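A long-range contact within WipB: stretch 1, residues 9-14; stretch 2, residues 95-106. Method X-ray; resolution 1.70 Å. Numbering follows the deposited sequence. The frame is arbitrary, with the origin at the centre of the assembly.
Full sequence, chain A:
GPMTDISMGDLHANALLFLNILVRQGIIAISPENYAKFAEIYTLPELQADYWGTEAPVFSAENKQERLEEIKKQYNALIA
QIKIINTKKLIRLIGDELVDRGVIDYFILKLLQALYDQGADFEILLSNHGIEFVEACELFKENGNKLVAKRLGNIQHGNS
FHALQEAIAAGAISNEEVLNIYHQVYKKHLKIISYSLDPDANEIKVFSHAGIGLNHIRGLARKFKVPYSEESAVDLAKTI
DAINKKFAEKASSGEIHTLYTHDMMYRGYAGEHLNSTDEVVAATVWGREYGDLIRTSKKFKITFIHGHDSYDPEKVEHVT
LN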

# COMPACT_ATOMS: atom_id res chain seq x y z
N GLY A 9 -9.07 -6.34 -1.98
CA GLY A 9 -9.51 -5.55 -0.86
C GLY A 9 -8.36 -5.20 0.07
O GLY A 9 -7.18 -5.40 -0.23
N ASP A 10 -8.73 -4.66 1.23
CA ASP A 10 -7.72 -4.30 2.23
C ASP A 10 -7.11 -5.57 2.80
O ASP A 10 -7.80 -6.35 3.46
CB ASP A 10 -8.33 -3.43 3.32
CG ASP A 10 -8.57 -2.01 2.86
OD1 ASP A 10 -7.64 -1.39 2.28
OD2 ASP A 10 -9.70 -1.50 3.06
N LEU A 11 -5.81 -5.77 2.56
CA LEU A 11 -5.13 -6.99 2.98
C LEU A 11 -4.79 -7.01 4.46
O LEU A 11 -4.57 -8.10 5.01
CB LEU A 11 -3.85 -7.18 2.17
CG LEU A 11 -4.08 -7.44 0.69
CD1 LEU A 11 -2.80 -7.21 -0.09
CD2 LEU A 11 -4.60 -8.87 0.49
N HIS A 12 -4.71 -5.84 5.10
CA HIS A 12 -4.25 -5.73 6.49
C HIS A 12 -2.93 -6.46 6.71
O HIS A 12 -2.72 -7.15 7.71
CB HIS A 12 -5.33 -6.22 7.45
CG HIS A 12 -6.62 -5.49 7.29
ND1 HIS A 12 -6.72 -4.12 7.45
CD2 HIS A 12 -7.85 -5.91 6.92
CE1 HIS A 12 -7.96 -3.74 7.21
NE2 HIS A 12 -8.66 -4.80 6.87
N ALA A 13 -2.03 -6.32 5.74
CA ALA A 13 -0.68 -6.88 5.79
C ALA A 13 -0.68 -8.39 5.95
O ALA A 13 0.27 -8.96 6.51
CB ALA A 13 0.14 -6.22 6.90
N ASN A 14 -1.72 -9.07 5.47
CA ASN A 14 -1.80 -10.53 5.59
C ASN A 14 -1.13 -11.11 4.36
O ASN A 14 -1.72 -11.14 3.27
CB ASN A 14 -3.26 -10.96 5.73
CG ASN A 14 -3.43 -12.48 5.92
OD1 ASN A 14 -2.55 -13.26 5.57
ND2 ASN A 14 -4.57 -12.88 6.47
N GLY A 95 -5.27 -1.30 -0.86
CA GLY A 95 -4.36 -0.75 0.12
C GLY A 95 -4.23 -1.65 1.33
O GLY A 95 -4.57 -2.83 1.32
N ASP A 96 -3.71 -1.03 2.40
CA ASP A 96 -3.45 -1.69 3.67
C ASP A 96 -2.59 -2.94 3.48
O ASP A 96 -2.71 -3.91 4.22
CB ASP A 96 -4.75 -2.04 4.39
CG ASP A 96 -5.51 -0.81 4.86
OD1 ASP A 96 -5.03 0.32 4.64
OD2 ASP A 96 -6.60 -0.97 5.44
N GLU A 97 -1.72 -2.91 2.47
CA GLU A 97 -0.82 -4.03 2.24
C GLU A 97 0.39 -4.02 3.19
O GLU A 97 1.07 -5.05 3.33
CB GLU A 97 -0.39 -4.05 0.77
CG GLU A 97 0.64 -2.99 0.35
CD GLU A 97 0.16 -1.56 0.49
OE1 GLU A 97 0.99 -0.69 0.83
OE2 GLU A 97 -1.05 -1.29 0.27
N LEU A 98 0.62 -2.89 3.87
CA LEU A 98 1.71 -2.73 4.83
C LEU A 98 1.21 -1.97 6.06
O LEU A 98 0.15 -1.34 6.03
CB LEU A 98 2.89 -1.96 4.21
CG LEU A 98 3.62 -2.54 2.99
CD1 LEU A 98 4.60 -1.51 2.40
CD2 LEU A 98 4.37 -3.83 3.36
N VAL A 99 1.98 -2.05 7.16
CA VAL A 99 1.72 -1.30 8.40
C VAL A 99 0.32 -1.59 8.93
O VAL A 99 -0.53 -0.69 8.99
CB VAL A 99 1.91 0.22 8.21
CG1 VAL A 99 1.98 0.95 9.59
CG2 VAL A 99 3.16 0.50 7.42
N ASP A 100 0.06 -2.83 9.35
CA ASP A 100 -1.30 -3.20 9.71
C ASP A 100 -1.24 -4.42 10.62
O ASP A 100 -0.19 -4.71 11.21
CB ASP A 100 -2.14 -3.42 8.43
CG ASP A 100 -3.62 -3.09 8.63
OD1 ASP A 100 -4.22 -3.58 9.62
OD2 ASP A 100 -4.19 -2.36 7.78
N ARG A 101 -2.36 -5.14 10.74
CA ARG A 101 -2.51 -6.19 11.74
C ARG A 101 -1.71 -7.46 11.44
O ARG A 101 -1.49 -8.26 12.36
CB ARG A 101 -3.98 -6.56 11.89
CG ARG A 101 -4.77 -5.53 12.68
CD ARG A 101 -6.26 -5.55 12.38
NE ARG A 101 -7.05 -5.38 13.60
CZ ARG A 101 -7.20 -4.24 14.27
NH1 ARG A 101 -7.95 -4.22 15.37
NH2 ARG A 101 -6.62 -3.12 13.84
N GLY A 102 -1.28 -7.65 10.20
CA GLY A 102 -0.57 -8.87 9.83
C GLY A 102 0.77 -9.03 10.54
O GLY A 102 1.19 -8.21 11.37
N VAL A 103 1.47 -10.12 10.19
CA VAL A 103 2.57 -10.60 11.03
C VAL A 103 3.80 -9.71 10.91
O VAL A 103 4.40 -9.32 11.93
CB VAL A 103 2.91 -12.07 10.68
CG1 VAL A 103 4.16 -12.48 11.42
CG2 VAL A 103 1.77 -12.97 11.04
N ILE A 104 4.27 -9.46 9.69
CA ILE A 104 5.49 -8.66 9.51
C ILE A 104 5.55 -8.17 8.08
O ILE A 104 5.31 -8.92 7.13
CB ILE A 104 6.77 -9.46 9.89
CG1 ILE A 104 7.99 -8.52 9.96
CG2 ILE A 104 6.99 -10.66 8.97
CD1 ILE A 104 9.20 -9.17 10.65
N ASP A 105 5.89 -6.88 7.92
CA ASP A 105 5.86 -6.27 6.59
C ASP A 105 6.89 -6.86 5.65
O ASP A 105 6.71 -6.76 4.43
CB ASP A 105 6.08 -4.76 6.68
CG ASP A 105 4.82 -4.01 7.07
OD1 ASP A 105 3.72 -4.60 6.91
OD2 ASP A 105 4.94 -2.86 7.59
N TYR A 106 7.95 -7.47 6.18
CA TYR A 106 8.94 -8.11 5.33
C TYR A 106 8.31 -9.09 4.36
O TYR A 106 8.76 -9.22 3.22
CB TYR A 106 9.97 -8.84 6.20
CG TYR A 106 11.18 -9.32 5.43
CD1 TYR A 106 12.18 -8.43 5.07
CD2 TYR A 106 11.31 -10.66 5.04
CE1 TYR A 106 13.29 -8.86 4.35
CE2 TYR A 106 12.42 -11.10 4.32
CZ TYR A 106 13.40 -10.19 3.99
OH TYR A 106 14.51 -10.60 3.29
O HOH W 1 -4.92 -4.28 -1.15
O HOH W 2 2.64 -10.10 7.12

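Two loops far apart in sequence can be joined largely through backbone groups, and this contact in WipB shows how. Its best-aligned hydrogen bond, and the only one across the stretches between side chains, runs from His12 ND1 to Asp100 OD2 (3.1 Å), with the carboxylate oxygen at the ring edge, near the ring plane. Although the CA-to-CB bond of His12 points away from the second stretch, the m rotamer leaves ND1 within reach of Asp100, whose own CA-to-CB bond points toward the first.

The backbone supplies the rest. Ala13 N donates to Asp96 O (2.9 Å), while weak bonds join Gly102 N to His12 O (2.9 Å) and Leu11 N to Gly95 O (3.4 Å). A type I' turn from Leu11 to Asn14, closed by Asn14 N to Leu11 O (3.0 Å), carries Leu11 N, His12 O and Ala13 N, the first stretch's share of these bonds. Water bridges extend the network: one water donates to Gly9 O and accepts from Gly95 N, another links Ala13 O with Ile104 N.

The two glycines have different reasons. Gly102 CA lies 3.4 Å from Ala13 O, and a CB there would clash with that oxygen, whereas at Gly95 the backbone angles would jam a CB against the preceding carbonyl oxygen. The buried Ala13 sets its methyl CB 3.9 Å from Asp100 CB, and Leu11 CD1 meets Glu97 CB at 4.1 Å, adding apolar contact beside the hydrogen bonds.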